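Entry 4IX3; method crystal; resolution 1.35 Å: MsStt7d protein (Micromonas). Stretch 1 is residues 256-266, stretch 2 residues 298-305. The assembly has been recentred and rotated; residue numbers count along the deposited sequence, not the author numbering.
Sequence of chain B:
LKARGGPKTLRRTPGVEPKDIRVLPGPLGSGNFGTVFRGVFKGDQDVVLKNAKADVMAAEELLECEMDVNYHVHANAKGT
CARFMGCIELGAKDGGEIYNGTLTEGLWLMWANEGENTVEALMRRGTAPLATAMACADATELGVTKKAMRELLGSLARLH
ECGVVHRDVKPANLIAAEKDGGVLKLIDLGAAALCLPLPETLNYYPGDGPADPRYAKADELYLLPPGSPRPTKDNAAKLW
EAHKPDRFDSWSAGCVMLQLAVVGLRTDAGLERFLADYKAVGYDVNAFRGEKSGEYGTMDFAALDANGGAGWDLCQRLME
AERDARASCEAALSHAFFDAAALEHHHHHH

Stretch 1 256-266: VMLQLAVVGLR
Stretch 2 298-305: TMDFAALD

Residues 256-266 and 298-305 of chain B pack through apolar side chains and three bridging waters. No direct hydrogen bond joins them. The contact buries 432 Å², both sides summed. Leu 304, Ala 261 and Val 262 are buried, while Met 299 is partly exposed.

Stretch 1 is helical from 256 to 261. Val 262 leaves the helix with phi/psi of -131/107, and a 3-10 segment starts at Val 263. Stretch 2 is extended through Met 299 (-112/164) and Asp 300 (-131/106). Phe 301 is the N-cap residue, and helix follows from Ala 302. The two stretches run in opposite directions: CA atoms lie 5.5 Å apart for Ala 261 and Ala 303, 5.8 Å for Val 262 and Phe 301, and 5.3 Å for Gly 264 and Met 299.

Leu 304 has the most area covered. Its CB points sideways, but rotamer m,t brings its end to stretch 1. Leu 304 CD2 lies 3.6 Å from Ala 261 CB and 4.0 Å from Met 257 CE. Leu 304 CD1 lies 3.9 Å from Val 262 CG2 and 4.2 Å from Leu 258 CD2. Met 257 reaches in by an extended t,t,t chain, and Leu 258 is m,t. The side chain of Ala 261 is a single methyl, which allows close approach, and longer apolar side chains fill the space beside it; Ala 261 CB is also 4.1 Å from Ala 303 CB.

Val 262 points toward stretch 2 with chi1 t. Val 262 CG1 packs 4.1 Å from Met 299 CB. Val 262 CG2 packs 3.7 Å from Phe 301 CD1, and Val 262 CG1 is not much farther from that atom, at 4.1 Å. The Phe 301 ring meets Val 262 CG2 obliquely. Phe 301 CB points away, but chi1 m and chi2 -76° bring the ring back.

Met 299 points toward stretch 1 as m,t,t. Its long chain passes Gly 264. Met 299 CE lies 3.4 Å from Gly 264 O, and Met 299 SD lies 3.6 Å from Leu 265 CD2. Glycine suits this place: an ideal CB on Gly 264 would lie 2.6 Å from Met 299 CG, a clash. Leu 265 is m,t.

Waters link the polar backbone. Water 1 donates to Ala 261 O and Asp 300 O, both at 2.7 Å, and accepts from Ala 303 N at 2.9 Å. Water 2 accepts from Val 263 N and donates to Asp 300 O, both at 2.9 Å. Water 3 accepts from Gly 264 N and Asp 300 N, both at 3.0 Å.

Hydrogen bonds also form within each stretch. Asp 300 OD1 (chi1 t) accepts from Ala 302 N, 3.0 Å. Arg 266 extends as m,t,t; Arg 266 NE donates to Gln 259 O and Arg 266 NH2 to Leu 260 O, both at 2.8 Å. Leu 265 N donates to Val 262 O at 2.9 Å.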

# COMPACT_ATOMS: atom_id res chain seq x y z
N VAL B 256 3.77 9.16 20.12
CA VAL B 256 5.16 9.57 19.89
C VAL B 256 5.80 9.89 21.26
O VAL B 256 6.93 9.50 21.49
CB VAL B 256 5.20 10.85 19.01
CG1 VAL B 256 6.61 11.45 18.93
CG2 VAL B 256 4.71 10.51 17.59
N MET B 257 5.10 10.65 22.10
CA MET B 257 5.65 11.00 23.40
C MET B 257 6.01 9.78 24.26
O MET B 257 7.10 9.74 24.85
CB MET B 257 4.65 11.84 24.16
CG MET B 257 5.19 12.24 25.54
SD MET B 257 4.32 13.65 26.18
CE MET B 257 5.05 13.72 27.84
N LEU B 258 5.11 8.77 24.29
CA LEU B 258 5.42 7.55 25.03
C LEU B 258 6.72 6.93 24.54
O LEU B 258 7.53 6.46 25.33
CB LEU B 258 4.30 6.53 24.88
CG LEU B 258 3.00 6.89 25.64
CD1 LEU B 258 1.80 6.12 25.13
CD2 LEU B 258 3.16 6.65 27.15
N GLN B 259 6.88 6.83 23.21
CA GLN B 259 8.08 6.20 22.70
C GLN B 259 9.34 7.00 22.95
O GLN B 259 10.39 6.44 23.22
CB GLN B 259 7.87 5.91 21.22
CG GLN B 259 6.70 4.98 20.96
CD GLN B 259 6.76 4.27 19.64
OE1 GLN B 259 6.90 3.02 19.56
NE2 GLN B 259 6.54 5.02 18.61
N LEU B 260 9.25 8.33 22.79
CA LEU B 260 10.44 9.14 23.09
C LEU B 260 10.80 9.02 24.58
O LEU B 260 11.97 9.00 24.90
CB LEU B 260 10.19 10.60 22.71
CG LEU B 260 9.96 10.79 21.20
CD1 LEU B 260 9.66 12.25 21.00
CD2 LEU B 260 11.22 10.33 20.47
N ALA B 261 9.78 9.04 25.43
CA ALA B 261 9.99 9.11 26.88
C ALA B 261 10.49 7.80 27.50
O ALA B 261 11.18 7.86 28.52
CB ALA B 261 8.70 9.56 27.56
N VAL B 262 10.13 6.65 26.92
CA VAL B 262 10.37 5.34 27.57
C VAL B 262 11.04 4.41 26.57
O VAL B 262 10.38 4.01 25.58
CB VAL B 262 9.08 4.70 28.09
CG1 VAL B 262 9.37 3.42 28.88
CG2 VAL B 262 8.27 5.68 28.93
N VAL B 263 12.33 4.14 26.77
CA VAL B 263 13.13 3.34 25.82
C VAL B 263 12.39 2.03 25.48
O VAL B 263 12.33 1.63 24.31
CB VAL B 263 14.59 3.09 26.29
CG1 VAL B 263 15.31 2.12 25.36
CG2 VAL B 263 15.32 4.43 26.36
N GLY B 264 11.88 1.36 26.50
CA GLY B 264 11.21 0.08 26.27
C GLY B 264 9.91 0.16 25.48
O GLY B 264 9.42 -0.89 25.02
N LEU B 265 9.35 1.37 25.27
CA LEU B 265 8.17 1.47 24.42
C LEU B 265 8.53 1.78 22.97
O LEU B 265 7.62 2.00 22.17
CB LEU B 265 7.21 2.52 24.95
CG LEU B 265 6.74 2.25 26.39
CD1 LEU B 265 5.79 3.34 26.85
CD2 LEU B 265 6.11 0.86 26.50
N ARG B 266 9.82 1.80 22.63
CA ARG B 266 10.22 2.18 21.26
C ARG B 266 10.02 1.09 20.22
O ARG B 266 10.08 1.36 19.03
CB ARG B 266 11.67 2.69 21.23
CG ARG B 266 11.74 4.01 22.00
CD ARG B 266 13.14 4.56 22.08
NE ARG B 266 13.12 5.86 22.76
CZ ARG B 266 14.23 6.52 23.11
NH1 ARG B 266 15.43 6.03 22.80
NH2 ARG B 266 14.17 7.67 23.78
N THR B 298 11.29 -4.12 33.30
CA THR B 298 12.39 -3.97 32.33
C THR B 298 12.47 -2.54 31.82
O THR B 298 13.46 -2.20 31.16
CB THR B 298 12.34 -4.95 31.12
OG1 THR B 298 11.25 -4.62 30.24
CG2 THR B 298 12.28 -6.45 31.52
N MET B 299 11.48 -1.70 32.12
CA MET B 299 11.41 -0.34 31.59
C MET B 299 11.62 0.70 32.66
O MET B 299 11.55 0.39 33.86
CB MET B 299 10.07 -0.09 30.88
CG MET B 299 9.72 -1.19 29.89
SD MET B 299 8.45 -0.62 28.76
CE MET B 299 8.10 -2.16 27.93
N ASP B 300 11.91 1.92 32.21
CA ASP B 300 12.21 3.02 33.13
C ASP B 300 11.37 4.25 32.75
O ASP B 300 11.56 4.83 31.66
CB ASP B 300 13.70 3.33 33.04
CG ASP B 300 14.15 4.37 34.04
OD1 ASP B 300 13.32 5.11 34.60
OD2 ASP B 300 15.37 4.45 34.24
N PHE B 301 10.35 4.52 33.56
CA PHE B 301 9.39 5.61 33.31
C PHE B 301 9.86 6.97 33.86
O PHE B 301 9.02 7.88 33.95
CB PHE B 301 8.04 5.28 33.88
CG PHE B 301 7.42 4.07 33.25
CD1 PHE B 301 6.85 4.14 31.99
CD2 PHE B 301 7.39 2.87 33.94
CE1 PHE B 301 6.28 3.02 31.40
CE2 PHE B 301 6.83 1.74 33.36
CZ PHE B 301 6.27 1.82 32.09
N ALA B 302 11.15 7.12 34.19
CA ALA B 302 11.63 8.37 34.85
C ALA B 302 11.18 9.63 34.11
O ALA B 302 10.84 10.65 34.76
CB ALA B 302 13.13 8.39 34.98
N ALA B 303 11.23 9.66 32.77
CA ALA B 303 10.87 10.89 32.06
C ALA B 303 9.43 11.32 32.31
O ALA B 303 9.13 12.53 32.30
CB ALA B 303 11.21 10.79 30.56
N LEU B 304 8.52 10.36 32.41
CA LEU B 304 7.12 10.64 32.66
C LEU B 304 6.90 10.95 34.15
O LEU B 304 6.01 11.75 34.48
CB LEU B 304 6.23 9.47 32.21
CG LEU B 304 6.39 9.13 30.71
CD1 LEU B 304 5.47 7.96 30.39
CD2 LEU B 304 6.01 10.37 29.89
N ASP B 305 7.68 10.28 35.02
CA ASP B 305 7.59 10.51 36.47
C ASP B 305 8.10 11.90 36.86
O ASP B 305 7.69 12.43 37.90
CB ASP B 305 8.50 9.52 37.19
CG ASP B 305 7.96 8.09 37.15
OD1 ASP B 305 6.74 7.90 37.00
OD2 ASP B 305 8.78 7.15 37.31
O HOH W 1 11.96 7.46 31.05
O HOH W 2 13.41 4.61 29.47
O HOH W 3 12.77 1.74 29.32